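Local atomic coordinates of putative epoxide hydrolase protein (Klebsiella pneumoniae subsp. pneumoniae, PDB entry 5BOV), a protein that is probably a hydrolase of the alpha/beta hydrolase fold, perhaps acting on epoxides, with its natural substrate not established. Residues 14-19 / 96-101; 40-45 / 283-288; 129-134 / 299-304; 178-183 / 195-200; 246-251 / 274-279. All coordinates share one frame; numbering follows the deposited sequence.

Contact 1. Residues 14-19 / 96-101; sequences IRAGDL and MDALNI
Ile14 reaches from strand 12-16 to the C-terminal turn of helix 85-98, and its terminal CD1 does the touching. CG1 stands anti to the backbone N (chi1 -162°) and CD1 carries the extended line onward, so that the methyl ends beside Ala98, with Ile14 CD1 3.8 Å from Ala98 CB. The same methyl lies 3.7 Å from Ala98 O and meets one branch of Leu99, Ile14 CD1 to Leu99 CD2 being 3.9 Å. Ala98 CB in turn rests on the strand's backbone, 3.6 Å from Arg15 O. Ala16 adds a longer contact, its CB 4.4 Å from Ala98 CB; two alanines facing each other let the backbones come within 6.1 Å, measured from Ala16 CA to Ala98 CA. Ile14 also meets Leu95 and Tyr23, while Leu99 rests on Ile62. No hydrogen bond crosses, and the hold is dispersive.

The outer side is looser. The exposed Arg15 side chain, which takes two conformations, leads away from the helix, and the backbone leaves through a type II' turn from Ala16 to Leu19, Gly17 taking the positive phi. The helix also ends here, with Asn100 at positive phi in a Schellman motif. An outermost hairpin strand packed against the end of a helix that flanks the mixed sheet fits the layered architecture of the alpha/beta hydrolase fold.

Contact 2. Residues 40-45 / 283-288; sequences WPYDIQ and GHNPPQ
Tyr42 sets the CD1 side of its ring against the amide of Asn285, with Tyr42 CD1 3.4 Å from Asn285 ND2 and the two planes 77° apart. The loop carrying it begins with Trp40 and the cis-bonded Pro41, the end of a His-Gly-Trp-Pro sequence that matches the HGXP motif of epoxide hydrolases and their relatives. Segment 283-288 follows the last strand of the sheet, where this fold places its catalytic histidine, a role His284 may therefore fill. Trp40 N bonds to Asp110, which sits in a Gly-X-Asp-X-Gly sequence resembling a nucleophile elbow, consistent with an active site at this junction.

At the far end of the tyrosine, the hydroxyl meets the imidazole in plane at its edge, Tyr42 OH lying 3.3 Å from His284 CD2. The rings touch rim to rim with planes at 53°. Water fills in where no direct hydrogen bond crosses: one molecule donates to Trp40 O at 2.7 Å and is bonded to His284 NE2 at 3.0 Å. A second accepts from Asp43 N at 3.1 Å and donates to Gln288 OE1 at 2.8 Å. The Gln288 amide lies against Gln45 O, its CD 3.8 Å from that oxygen. Trp183 stacks on Tyr42, while Ser46 bonds Asn285 ND2. Asn285 is the N-cap of helix 286-289: its OD1 accepts from Gln288 N at 3.1 Å, the donor standing above the carbonyl plane.

Contact 3. Residues 129-134 / 299-304; sequences SLVSVS and VDADRL
Ser129 turns its hydroxyl between its own backbone N and carbonyl carbon (chi1 66°), which puts Ser129 OG 3.4 Å from Ala301 C and 3.8 Å from Ala301 CB; Val131 holds CG2 anti to its carbonyl carbon, also 3.8 Å from Ala301 CB. The alanine methyl thus fits between the serine and the valine. Independently of the torsion, Ser129 CB lies 3.2 Å from Ala301 O. The small residue allows a close approach, 7.3 Å between the axes of strand 129-133 and helix 299-303, whose N-to-C directions are 144° apart. The last turns of the C-terminal helix pack, roughly antiparallel to strand 127-133, on one face of the mixed sheet, as in the layered alpha/beta hydrolase fold.

Ser129 OG bonds to Asp105 OD1 of the neighbouring strand, and Asp302 bonds to Tyr59 and forms a salt bridge with Lys128. With these polar groups satisfied elsewhere and no hydrogen bond crossing, the interface itself is van der Waals contact around the Ala301 methyl.

Contact 4. Residues 178-183 / 195-200; sequences FAKFIW and ATFAKT
Phe197 points its edge at the face of Trp183 in a T-shaped stack: planes at 85°, with the centroids of the phenyl and of the indole six-membered ring 4.9 Å apart. The atom that leads is Phe197 CD1, over the centre of the indole and 3.6 Å from Trp183 CD2. CG of Phe197 stands anti to its backbone N (chi1 176°), which sets CG on the side of helix 175-186.

A CH-pi contact uses a face of the phenyl. Lys180 CB sits 3.7 Å from the Phe197 ring centroid; Lys180 CG and CD continue past the ring, each 3.9 Å from Phe197 CD2, and NZ reaches a salt bridge with Asp194. Both helices belong to the helical insertion between strands 127-133 and 247-252, the cap of many alpha/beta hydrolases.

Apolar contacts fill the flanks: Ala179 CB lies in plane at the phenyl edge, 3.9 Å from Phe197 CZ, and Thr200 CG2 lies at the indole edge, 3.8 Å from Trp183 CZ2. The polar atoms are satisfied by the 40-45 loop: Trp183 NE1 bonds to Pro41 O and Thr200 OG1 to Asp43 OD1.

Contact 5. Residues 246-251 / 274-279; sequences PTITLE and EHRDLP
Strands 247-251 and 274-278 run parallel at 21°, joined by five backbone hydrogen bonds, the last, Leu278 N to Glu251 O, short at 2.7 Å and straight, with 177° at the hydrogen.

On the face bearing Thr249 and His275, the two side chains cross at about a right angle and share a hydrogen bond, Thr249 OG1 to His275 ND1, of 2.7 Å. Tyr273 OH is a second partner of that hydroxyl. The other ring nitrogen is held too: His275 NE2 donates to Asp277 OD1 at 2.9 Å, the acceptor near the ring plane, so bonds to both nitrogens would fix the ring's rotation. Glu251 bends away to Ser134 and Asn255.

The other face is carried by Ile248, Leu250, Glu274 and Arg276. In the conformer described, one of two that the arginine adopts, Arg276 NE forms a salt bridge with Glu274 OE2 at 2.9 Å, OE2 lying near the guanidinium plane while NE stands above the carboxylate plane; Asp300 takes NH2. Over one guanidinium face sits an isoleucine methyl, Ile248 CD1 4.0 Å from Arg276 NH2. Leu250 lies alongside the aliphatic part, its CD2 3.8 Å from Arg276 CB. Helix 291-303 packs on this face and helix 262-265 on that of Thr249. Such a strand pair, linked by a beta-alpha-beta crossover, forms one lateral edge of the mixed sheet of the alpha/beta hydrolase fold, in its parallel part, with 273-278 outermost.

From the N terminus, contact 1 closes first, tying the hairpin strand 12-16 to the end of helix 85-98. Before it closes, the loop of contact 2 opens at residues 40-45; the two cross, because its partner 283-288 lies far along the chain. Contact 3, from strand 127-133 to the C-terminal helix, crosses contact 2 in turn. Within the loops of both lie contact 4, inside the helical insertion, and then contact 5, which joins the last two strands. Contact 2 touches contacts 3, 4 and 5, the helical insertion meeting the sheet domain at 40-45. Contacts 3 and 5 are neighbours in one sheet; contact 1 stands apart, reaching the sheet's far edge.

Contact 1. Residues 14-19 / 96-101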
# COMPACT_ATOMS: atom_id res chain seq x y z
N ILE A 14 -3.06 18.26 3.26
CA ILE A 14 -2.57 19.05 2.12
C ILE A 14 -3.35 18.76 0.86
O ILE A 14 -3.68 17.62 0.57
CB ILE A 14 -1.02 18.86 1.93
CG1 ILE A 14 -0.42 19.99 1.06
CG2 ILE A 14 -0.66 17.52 1.30
CD1 ILE A 14 1.09 20.11 1.11
N ARG A 15 -3.62 19.80 0.07
CA ARG A 15 -4.23 19.61 -1.24
C ARG A 15 -3.24 18.97 -2.19
O ARG A 15 -2.10 19.45 -2.33
CB ARG A 15 -4.72 20.96 -1.77
CG ARG A 15 -5.49 20.91 -3.11
CD ARG A 15 -5.74 22.34 -3.63
NE ARG A 15 -6.58 23.01 -2.64
CZ ARG A 15 -7.92 23.04 -2.63
NH1 ARG A 15 -8.60 22.54 -3.66
NH2 ARG A 15 -8.56 23.59 -1.60
N ALA A 16 -3.62 17.88 -2.83
CA ALA A 16 -2.76 17.22 -3.74
C ALA A 16 -3.63 16.54 -4.79
O ALA A 16 -4.29 15.52 -4.55
CB ALA A 16 -1.90 16.17 -3.01
N GLY A 17 -3.59 17.08 -6.02
CA GLY A 17 -4.32 16.47 -7.12
C GLY A 17 -5.81 16.57 -6.86
O GLY A 17 -6.34 17.65 -6.60
N ASP A 18 -6.47 15.43 -6.91
CA ASP A 18 -7.90 15.37 -6.64
C ASP A 18 -8.26 15.21 -5.17
O ASP A 18 -9.47 15.14 -4.82
CB ASP A 18 -8.50 14.20 -7.43
CG ASP A 18 -8.51 14.44 -8.93
OD1 ASP A 18 -8.47 15.58 -9.39
OD2 ASP A 18 -8.73 13.42 -9.67
N LEU A 19 -7.24 15.15 -4.29
CA LEU A 19 -7.46 14.89 -2.88
C LEU A 19 -7.01 16.00 -1.95
O LEU A 19 -6.17 16.81 -2.31
CB LEU A 19 -6.61 13.65 -2.55
CG LEU A 19 -6.88 12.40 -3.36
CD1 LEU A 19 -5.92 11.29 -2.92
CD2 LEU A 19 -8.33 11.90 -3.19
N MSE A 96 4.04 14.28 -3.34
CA MSE A 96 5.48 14.61 -3.38
C MSE A 96 5.65 16.01 -3.92
O MSE A 96 6.38 16.86 -3.34
CB MSE A 96 6.26 13.58 -4.20
CG MSE A 96 6.43 12.27 -3.39
SE MSE A 96 7.29 10.96 -4.59
CE MSE A 96 9.02 11.71 -4.33
N ASP A 97 4.98 16.28 -5.04
CA ASP A 97 5.02 17.62 -5.58
C ASP A 97 4.53 18.71 -4.59
O ASP A 97 5.19 19.78 -4.45
CB ASP A 97 4.22 17.76 -6.87
CG ASP A 97 4.77 16.93 -8.02
OD1 ASP A 97 5.97 16.57 -8.02
OD2 ASP A 97 3.98 16.74 -9.00
N ALA A 98 3.42 18.46 -3.92
CA ALA A 98 2.85 19.42 -3.01
C ALA A 98 3.78 19.71 -1.82
O ALA A 98 3.81 20.82 -1.24
CB ALA A 98 1.47 18.98 -2.52
N LEU A 99 4.53 18.69 -1.39
CA LEU A 99 5.53 18.81 -0.34
C LEU A 99 6.91 19.27 -0.80
O LEU A 99 7.83 19.36 0.00
CB LEU A 99 5.69 17.46 0.42
CG LEU A 99 4.42 16.97 1.18
CD1 LEU A 99 4.60 15.53 1.69
CD2 LEU A 99 4.09 17.92 2.35
N ASN A 100 7.08 19.50 -2.09
CA ASN A 100 8.38 19.86 -2.65
C ASN A 100 9.46 18.82 -2.43
O ASN A 100 10.64 19.13 -2.17
CB ASN A 100 8.84 21.26 -2.20
CG ASN A 100 7.89 22.33 -2.64
OD1 ASN A 100 7.49 22.35 -3.81
ND2 ASN A 100 7.41 23.14 -1.71
N ILE A 101 9.06 17.56 -2.59
CA ILE A 101 9.97 16.43 -2.38
C ILE A 101 10.30 15.95 -3.79
O ILE A 101 9.44 15.34 -4.44
CB ILE A 101 9.33 15.33 -1.51
CG1 ILE A 101 9.17 15.80 -0.04
CG2 ILE A 101 10.24 14.08 -1.51
CD1 ILE A 101 8.38 14.81 0.83

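Contact 2. Residues 40-45 / 283-288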
# COMPACT_ATOMS: atom_id res chain seq x y z
N TRP A 40 -4.48 -2.68 2.32
CA TRP A 40 -5.95 -2.89 2.57
C TRP A 40 -6.12 -4.16 3.45
O TRP A 40 -5.48 -5.20 3.11
CB TRP A 40 -6.72 -3.12 1.27
CG TRP A 40 -8.15 -3.36 1.52
CD1 TRP A 40 -9.10 -2.43 1.66
CD2 TRP A 40 -8.81 -4.62 1.66
NE1 TRP A 40 -10.31 -3.01 1.91
CE2 TRP A 40 -10.16 -4.36 1.92
CE3 TRP A 40 -8.37 -5.93 1.68
CZ2 TRP A 40 -11.08 -5.39 2.18
CZ3 TRP A 40 -9.30 -6.93 1.86
CH2 TRP A 40 -10.64 -6.66 2.15
N PRO A 41 -6.97 -4.15 4.48
CA PRO A 41 -7.67 -3.00 5.02
C PRO A 41 -6.98 -2.47 6.27
O PRO A 41 -7.33 -2.80 7.41
CB PRO A 41 -9.05 -3.61 5.35
CG PRO A 41 -8.76 -5.07 5.65
CD PRO A 41 -7.39 -5.40 5.13
N TYR A 42 -5.85 -1.81 6.02
CA TYR A 42 -4.97 -1.32 7.09
C TYR A 42 -4.89 0.18 7.00
O TYR A 42 -5.61 0.81 6.18
CB TYR A 42 -3.60 -1.96 7.00
CG TYR A 42 -3.68 -3.49 6.97
CD1 TYR A 42 -3.61 -4.19 8.13
CD2 TYR A 42 -3.71 -4.20 5.79
CE1 TYR A 42 -3.65 -5.60 8.14
CE2 TYR A 42 -3.73 -5.56 5.76
CZ TYR A 42 -3.70 -6.26 6.93
OH TYR A 42 -3.72 -7.63 6.87
N ASP A 43 -4.05 0.82 7.80
CA ASP A 43 -3.90 2.27 7.65
C ASP A 43 -2.51 2.74 8.12
O ASP A 43 -1.62 1.90 8.27
CB ASP A 43 -5.03 3.06 8.34
CG ASP A 43 -4.86 3.17 9.83
OD1 ASP A 43 -4.06 2.43 10.42
OD2 ASP A 43 -5.69 3.93 10.40
N ILE A 44 -2.35 4.04 8.34
CA ILE A 44 -1.07 4.60 8.75
C ILE A 44 -0.50 3.98 10.04
O ILE A 44 0.70 4.03 10.32
CB ILE A 44 -1.12 6.14 8.89
CG1 ILE A 44 -2.07 6.57 10.00
CG2 ILE A 44 -1.48 6.75 7.52
CD1 ILE A 44 -1.96 8.03 10.32
N GLN A 45 -1.37 3.40 10.90
CA GLN A 45 -0.87 2.79 12.11
C GLN A 45 0.07 1.63 11.87
O GLN A 45 0.83 1.21 12.76
CB GLN A 45 -2.02 2.35 13.05
CG GLN A 45 -2.97 3.46 13.47
CD GLN A 45 -2.31 4.74 14.00
OE1 GLN A 45 -2.81 5.87 13.67
NE2 GLN A 45 -1.34 4.63 14.77
N GLY A 283 3.33 -12.17 9.11
CA GLY A 283 2.34 -12.36 8.12
C GLY A 283 2.32 -11.32 7.01
O GLY A 283 3.39 -10.94 6.47
N HIS A 284 1.14 -10.83 6.73
CA HIS A 284 0.87 -9.97 5.62
C HIS A 284 1.25 -8.50 5.86
O HIS A 284 1.31 -7.70 4.88
CB HIS A 284 -0.61 -10.09 5.35
CG HIS A 284 -1.10 -9.31 4.19
ND1 HIS A 284 -0.61 -9.45 2.92
CD2 HIS A 284 -2.14 -8.45 4.09
CE1 HIS A 284 -1.28 -8.66 2.09
NE2 HIS A 284 -2.24 -8.08 2.77
N ASN A 285 1.47 -8.13 7.11
CA ASN A 285 1.80 -6.71 7.46
C ASN A 285 3.14 -6.61 8.21
O ASN A 285 3.18 -6.42 9.42
CB ASN A 285 0.61 -6.12 8.22
CG ASN A 285 0.75 -4.64 8.48
OD1 ASN A 285 1.82 -4.03 8.33
ND2 ASN A 285 -0.34 -4.03 8.92
N PRO A 286 4.26 -6.79 7.49
CA PRO A 286 5.54 -6.71 8.14
C PRO A 286 5.83 -5.43 8.90
O PRO A 286 6.42 -5.48 9.97
CB PRO A 286 6.52 -6.91 6.98
CG PRO A 286 5.80 -7.79 6.04
CD PRO A 286 4.43 -7.30 6.08
N PRO A 287 5.40 -4.27 8.36
CA PRO A 287 5.80 -3.11 9.21
C PRO A 287 5.10 -3.07 10.56
O PRO A 287 5.68 -2.62 11.54
CB PRO A 287 5.42 -1.89 8.39
CG PRO A 287 4.46 -2.38 7.32
CD PRO A 287 4.81 -3.84 7.11
N GLN A 288 3.83 -3.46 10.59
CA GLN A 288 3.11 -3.40 11.85
C GLN A 288 3.55 -4.58 12.76
O GLN A 288 3.63 -4.41 14.01
CB GLN A 288 1.63 -3.43 11.64
CG GLN A 288 0.92 -2.80 12.85
CD GLN A 288 -0.53 -2.36 12.58
OE1 GLN A 288 -0.99 -2.25 11.46
NE2 GLN A 288 -1.24 -2.07 13.68
O HOH W 1 -4.96 -7.42 1.73
O HOH W 2 -2.98 -0.77 10.21

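Contact 3. Residues 129-134 / 299-304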
# COMPACT_ATOMS: atom_id res chain seq x y z
N SER A 129 15.06 4.55 -3.54
CA SER A 129 15.11 3.11 -3.35
C SER A 129 13.71 2.70 -2.90
O SER A 129 12.89 3.56 -2.57
CB SER A 129 16.11 2.72 -2.31
OG SER A 129 15.74 3.18 -0.98
N LEU A 130 13.48 1.42 -2.97
CA LEU A 130 12.18 0.80 -2.75
C LEU A 130 12.22 -0.42 -1.86
O LEU A 130 13.12 -1.25 -1.98
CB LEU A 130 11.66 0.35 -4.13
CG LEU A 130 10.36 -0.40 -4.20
CD1 LEU A 130 9.19 0.45 -3.68
CD2 LEU A 130 10.10 -0.93 -5.63
N VAL A 131 11.32 -0.47 -0.85
CA VAL A 131 11.06 -1.67 -0.10
C VAL A 131 9.66 -2.12 -0.50
O VAL A 131 8.69 -1.42 -0.28
CB VAL A 131 11.17 -1.49 1.42
CG1 VAL A 131 10.78 -2.74 2.13
CG2 VAL A 131 12.60 -1.13 1.77
N SER A 132 9.58 -3.29 -1.14
CA SER A 132 8.29 -3.79 -1.67
C SER A 132 7.98 -5.13 -1.04
O SER A 132 8.55 -6.18 -1.41
CB SER A 132 8.36 -3.89 -3.20
OG SER A 132 7.08 -4.14 -3.76
N VAL A 133 7.05 -5.14 -0.10
CA VAL A 133 6.68 -6.38 0.53
C VAL A 133 5.87 -7.26 -0.47
O VAL A 133 4.94 -6.75 -1.13
CB VAL A 133 5.80 -6.20 1.77
CG1 VAL A 133 5.34 -7.52 2.36
CG2 VAL A 133 6.51 -5.34 2.80
N SER A 134 6.24 -8.51 -0.56
CA SER A 134 5.65 -9.49 -1.52
C SER A 134 6.05 -9.26 -2.96
O SER A 134 5.44 -9.84 -3.85
CB SER A 134 4.14 -9.68 -1.34
OG SER A 134 3.87 -10.05 0.01
N VAL A 299 16.44 1.18 5.92
CA VAL A 299 17.82 1.72 6.06
C VAL A 299 18.76 1.03 5.02
O VAL A 299 19.54 1.70 4.32
CB VAL A 299 18.36 1.50 7.47
CG1 VAL A 299 19.84 1.79 7.51
CG2 VAL A 299 17.56 2.34 8.46
N ASP A 300 18.64 -0.29 4.90
CA ASP A 300 19.47 -1.06 3.98
C ASP A 300 19.20 -0.73 2.54
O ASP A 300 20.11 -0.57 1.76
CB ASP A 300 19.35 -2.53 4.24
CG ASP A 300 19.91 -2.97 5.57
OD1 ASP A 300 20.68 -2.22 6.25
OD2 ASP A 300 19.63 -4.11 5.98
N ALA A 301 17.93 -0.55 2.19
CA ALA A 301 17.62 -0.19 0.81
C ALA A 301 18.10 1.21 0.47
O ALA A 301 18.57 1.46 -0.65
CB ALA A 301 16.11 -0.32 0.57
N ASP A 302 18.06 2.11 1.45
CA ASP A 302 18.51 3.47 1.26
C ASP A 302 20.05 3.56 0.97
O ASP A 302 20.49 4.59 0.42
CB ASP A 302 18.14 4.29 2.54
CG ASP A 302 18.62 5.72 2.48
OD1 ASP A 302 18.12 6.58 1.68
OD2 ASP A 302 19.50 6.05 3.34
N ARG A 303 20.80 2.55 1.37
CA ARG A 303 22.20 2.45 1.01
C ARG A 303 22.63 1.44 -0.02
O ARG A 303 23.81 1.43 -0.39
CB ARG A 303 23.06 2.31 2.26
CG ARG A 303 22.84 1.06 3.10
CD ARG A 303 23.82 0.95 4.26
NE ARG A 303 25.10 1.19 3.63
CZ ARG A 303 25.79 0.22 3.01
NH1 ARG A 303 25.42 -1.11 3.10
NH2 ARG A 303 26.88 0.56 2.33
N LEU A 304 21.70 0.66 -0.56
CA LEU A 304 22.01 -0.47 -1.45
C LEU A 304 22.57 0.06 -2.76
O LEU A 304 22.04 1.07 -3.35
CB LEU A 304 20.72 -1.25 -1.72
CG LEU A 304 20.69 -2.58 -2.45
CD1 LEU A 304 21.46 -3.65 -1.69
CD2 LEU A 304 19.24 -2.97 -2.76
OXT LEU A 304 23.61 -0.48 -3.28

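Contact 4. Residues 178-183 / 195-200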
# COMPACT_ATOMS: atom_id res chain seq x y z
N PHE A 178 -15.68 -7.39 9.02
CA PHE A 178 -15.16 -7.97 7.78
C PHE A 178 -13.65 -7.72 7.70
O PHE A 178 -12.88 -8.68 7.53
CB PHE A 178 -15.88 -7.40 6.55
CG PHE A 178 -15.61 -8.20 5.30
CD1 PHE A 178 -14.40 -8.16 4.65
CD2 PHE A 178 -16.59 -9.03 4.78
CE1 PHE A 178 -14.15 -8.94 3.52
CE2 PHE A 178 -16.33 -9.79 3.64
CZ PHE A 178 -15.11 -9.79 3.03
N ALA A 179 -13.24 -6.49 7.99
CA ALA A 179 -11.80 -6.19 7.94
C ALA A 179 -11.09 -6.98 9.02
O ALA A 179 -9.96 -7.45 8.80
CB ALA A 179 -11.55 -4.69 8.09
N LYS A 180 -11.67 -7.11 10.20
CA LYS A 180 -10.97 -7.84 11.25
C LYS A 180 -10.78 -9.32 10.88
O LYS A 180 -9.76 -9.90 11.14
CB LYS A 180 -11.73 -7.74 12.61
CG LYS A 180 -10.90 -8.20 13.81
CD LYS A 180 -11.72 -7.95 15.09
CE LYS A 180 -10.85 -8.05 16.32
NZ LYS A 180 -11.59 -7.73 17.57
N PHE A 181 -11.82 -9.93 10.27
CA PHE A 181 -11.70 -11.27 9.79
C PHE A 181 -10.58 -11.42 8.75
O PHE A 181 -9.76 -12.34 8.81
CB PHE A 181 -13.08 -11.67 9.24
CG PHE A 181 -13.18 -13.10 8.80
CD1 PHE A 181 -13.41 -14.11 9.71
CD2 PHE A 181 -13.06 -13.42 7.50
CE1 PHE A 181 -13.54 -15.45 9.30
CE2 PHE A 181 -13.17 -14.70 7.08
CZ PHE A 181 -13.35 -15.73 7.97
N ILE A 182 -10.51 -10.44 7.85
CA ILE A 182 -9.46 -10.42 6.89
C ILE A 182 -8.06 -10.33 7.59
O ILE A 182 -7.10 -10.97 7.17
CB ILE A 182 -9.64 -9.30 5.88
CG1 ILE A 182 -10.88 -9.58 4.96
CG2 ILE A 182 -8.40 -9.09 5.05
CD1 ILE A 182 -10.77 -10.82 4.08
N TRP A 183 -7.91 -9.47 8.61
CA TRP A 183 -6.65 -9.38 9.27
C TRP A 183 -6.19 -10.74 9.81
O TRP A 183 -5.04 -11.13 9.68
CB TRP A 183 -6.69 -8.37 10.44
CG TRP A 183 -6.55 -6.93 10.19
CD1 TRP A 183 -7.04 -6.24 9.15
CD2 TRP A 183 -5.97 -5.95 11.07
NE1 TRP A 183 -6.76 -4.91 9.29
CE2 TRP A 183 -6.13 -4.71 10.48
CE3 TRP A 183 -5.33 -6.04 12.30
CZ2 TRP A 183 -5.68 -3.54 11.07
CZ3 TRP A 183 -4.83 -4.87 12.88
CH2 TRP A 183 -5.02 -3.67 12.29
N ALA A 195 -7.85 -3.50 20.52
CA ALA A 195 -7.65 -2.04 20.41
C ALA A 195 -6.78 -1.71 19.23
O ALA A 195 -7.00 -0.69 18.62
CB ALA A 195 -7.00 -1.47 21.69
N THR A 196 -5.82 -2.55 18.94
CA THR A 196 -4.96 -2.35 17.78
C THR A 196 -5.82 -2.35 16.57
O THR A 196 -5.76 -1.43 15.71
CB THR A 196 -3.83 -3.39 17.74
OG1 THR A 196 -2.90 -3.13 18.81
CG2 THR A 196 -3.11 -3.35 16.44
N PHE A 197 -6.71 -3.32 16.47
CA PHE A 197 -7.57 -3.34 15.32
C PHE A 197 -8.47 -2.12 15.27
O PHE A 197 -8.64 -1.48 14.24
CB PHE A 197 -8.43 -4.64 15.24
CG PHE A 197 -9.36 -4.61 14.13
CD1 PHE A 197 -8.85 -4.71 12.83
CD2 PHE A 197 -10.69 -4.29 14.30
CE1 PHE A 197 -9.71 -4.59 11.78
CE2 PHE A 197 -11.53 -4.15 13.22
CZ PHE A 197 -11.04 -4.26 11.96
N ALA A 198 -9.11 -1.83 16.39
CA ALA A 198 -10.05 -0.74 16.44
C ALA A 198 -9.50 0.61 16.06
O ALA A 198 -10.17 1.46 15.46
CB ALA A 198 -10.71 -0.68 17.83
N LYS A 199 -8.24 0.82 16.39
CA LYS A 199 -7.59 2.08 16.03
C LYS A 199 -7.51 2.29 14.53
O LYS A 199 -7.81 3.38 14.00
CB LYS A 199 -6.23 2.16 16.66
CG LYS A 199 -5.64 3.57 16.63
CD LYS A 199 -4.31 3.51 17.40
CE LYS A 199 -3.74 4.86 17.79
NZ LYS A 199 -2.48 4.61 18.65
N THR A 200 -7.20 1.23 13.78
CA THR A 200 -7.23 1.32 12.32
C THR A 200 -8.66 1.26 11.79
O THR A 200 -9.00 1.94 10.84
CB THR A 200 -6.36 0.17 11.70
OG1 THR A 200 -4.98 0.49 11.97
CG2 THR A 200 -6.60 0.03 10.23

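Contact 5. Residues 246-251 / 274-279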
# COMPACT_ATOMS: atom_id res chain seq x y z
N PRO A 246 17.14 0.76 -6.82
CA PRO A 246 17.54 -0.23 -5.79
C PRO A 246 16.33 -0.68 -4.94
O PRO A 246 15.63 0.15 -4.45
CB PRO A 246 18.57 0.53 -4.92
CG PRO A 246 19.09 1.55 -5.85
CD PRO A 246 17.95 1.99 -6.70
N THR A 247 16.18 -1.98 -4.81
CA THR A 247 14.97 -2.54 -4.18
C THR A 247 15.33 -3.67 -3.24
O THR A 247 16.15 -4.57 -3.59
CB THR A 247 14.05 -3.08 -5.24
OG1 THR A 247 13.64 -2.02 -6.15
CG2 THR A 247 12.81 -3.69 -4.64
N ILE A 248 14.70 -3.68 -2.05
CA ILE A 248 14.64 -4.84 -1.23
C ILE A 248 13.21 -5.33 -1.16
O ILE A 248 12.32 -4.55 -0.87
CB ILE A 248 15.18 -4.60 0.22
CG1 ILE A 248 16.65 -4.19 0.12
CG2 ILE A 248 14.96 -5.79 1.08
CD1 ILE A 248 17.31 -3.98 1.48
N THR A 249 13.02 -6.61 -1.48
CA THR A 249 11.72 -7.24 -1.29
C THR A 249 11.74 -8.07 0.01
O THR A 249 12.75 -8.56 0.44
CB THR A 249 11.33 -8.15 -2.50
OG1 THR A 249 12.35 -9.11 -2.69
CG2 THR A 249 11.13 -7.30 -3.72
N LEU A 250 10.55 -8.12 0.65
CA LEU A 250 10.36 -8.80 1.91
C LEU A 250 9.21 -9.79 1.80
O LEU A 250 8.22 -9.50 1.15
CB LEU A 250 10.02 -7.85 3.05
CG LEU A 250 10.97 -6.70 3.30
CD1 LEU A 250 10.41 -5.80 4.41
CD2 LEU A 250 12.31 -7.26 3.72
N GLU A 251 9.30 -10.91 2.54
CA GLU A 251 8.11 -11.72 2.67
C GLU A 251 8.16 -12.30 4.05
O GLU A 251 9.23 -12.55 4.57
CB GLU A 251 8.16 -12.80 1.58
CG GLU A 251 6.91 -13.64 1.53
CD GLU A 251 5.69 -12.76 1.40
OE1 GLU A 251 5.40 -12.32 0.27
OE2 GLU A 251 4.99 -12.48 2.45
N GLU A 274 17.90 -7.10 -3.40
CA GLU A 274 18.03 -8.13 -2.37
C GLU A 274 16.64 -8.57 -1.98
O GLU A 274 15.73 -7.71 -1.91
CB GLU A 274 18.75 -7.55 -1.18
CG GLU A 274 19.04 -8.58 -0.12
CD GLU A 274 19.65 -8.03 1.18
OE1 GLU A 274 20.21 -6.94 1.16
OE2 GLU A 274 19.52 -8.77 2.18
N HIS A 275 16.49 -9.85 -1.79
CA HIS A 275 15.26 -10.39 -1.23
C HIS A 275 15.50 -10.88 0.21
O HIS A 275 16.51 -11.56 0.47
CB HIS A 275 14.70 -11.58 -2.04
CG HIS A 275 13.47 -12.12 -1.41
ND1 HIS A 275 12.29 -11.42 -1.38
CD2 HIS A 275 13.25 -13.24 -0.67
CE1 HIS A 275 11.40 -12.04 -0.65
NE2 HIS A 275 11.97 -13.17 -0.19
N ARG A 276 14.57 -10.62 1.11
CA ARG A 276 14.65 -11.10 2.50
C ARG A 276 13.39 -11.77 2.95
O ARG A 276 12.30 -11.17 2.94
CB ARG A 276 14.88 -10.00 3.53
CG ARG A 276 16.13 -9.29 3.29
CD ARG A 276 16.37 -8.24 4.34
NE ARG A 276 17.61 -7.66 3.99
CZ ARG A 276 18.08 -6.59 4.57
NH1 ARG A 276 17.40 -5.97 5.56
NH2 ARG A 276 19.24 -6.16 4.16
N ASP A 277 13.54 -13.02 3.37
CA ASP A 277 12.47 -13.75 4.02
C ASP A 277 12.58 -13.38 5.46
O ASP A 277 13.65 -13.66 6.11
CB ASP A 277 12.58 -15.27 3.78
CG ASP A 277 12.23 -15.67 2.36
OD1 ASP A 277 11.25 -15.11 1.79
OD2 ASP A 277 13.03 -16.35 1.69
N LEU A 278 11.53 -12.88 6.04
CA LEU A 278 11.56 -12.54 7.45
C LEU A 278 11.19 -13.78 8.30
O LEU A 278 10.12 -14.29 8.15
CB LEU A 278 10.59 -11.43 7.75
CG LEU A 278 10.87 -10.12 7.00
CD1 LEU A 278 9.80 -9.10 7.33
CD2 LEU A 278 12.25 -9.58 7.32
N PRO A 279 12.06 -14.18 9.20
CA PRO A 279 11.66 -15.37 10.03
C PRO A 279 10.56 -15.01 11.03
O PRO A 279 10.53 -13.83 11.45
CB PRO A 279 12.94 -15.69 10.77
CG PRO A 279 13.69 -14.41 10.89
CD PRO A 279 13.28 -13.54 9.68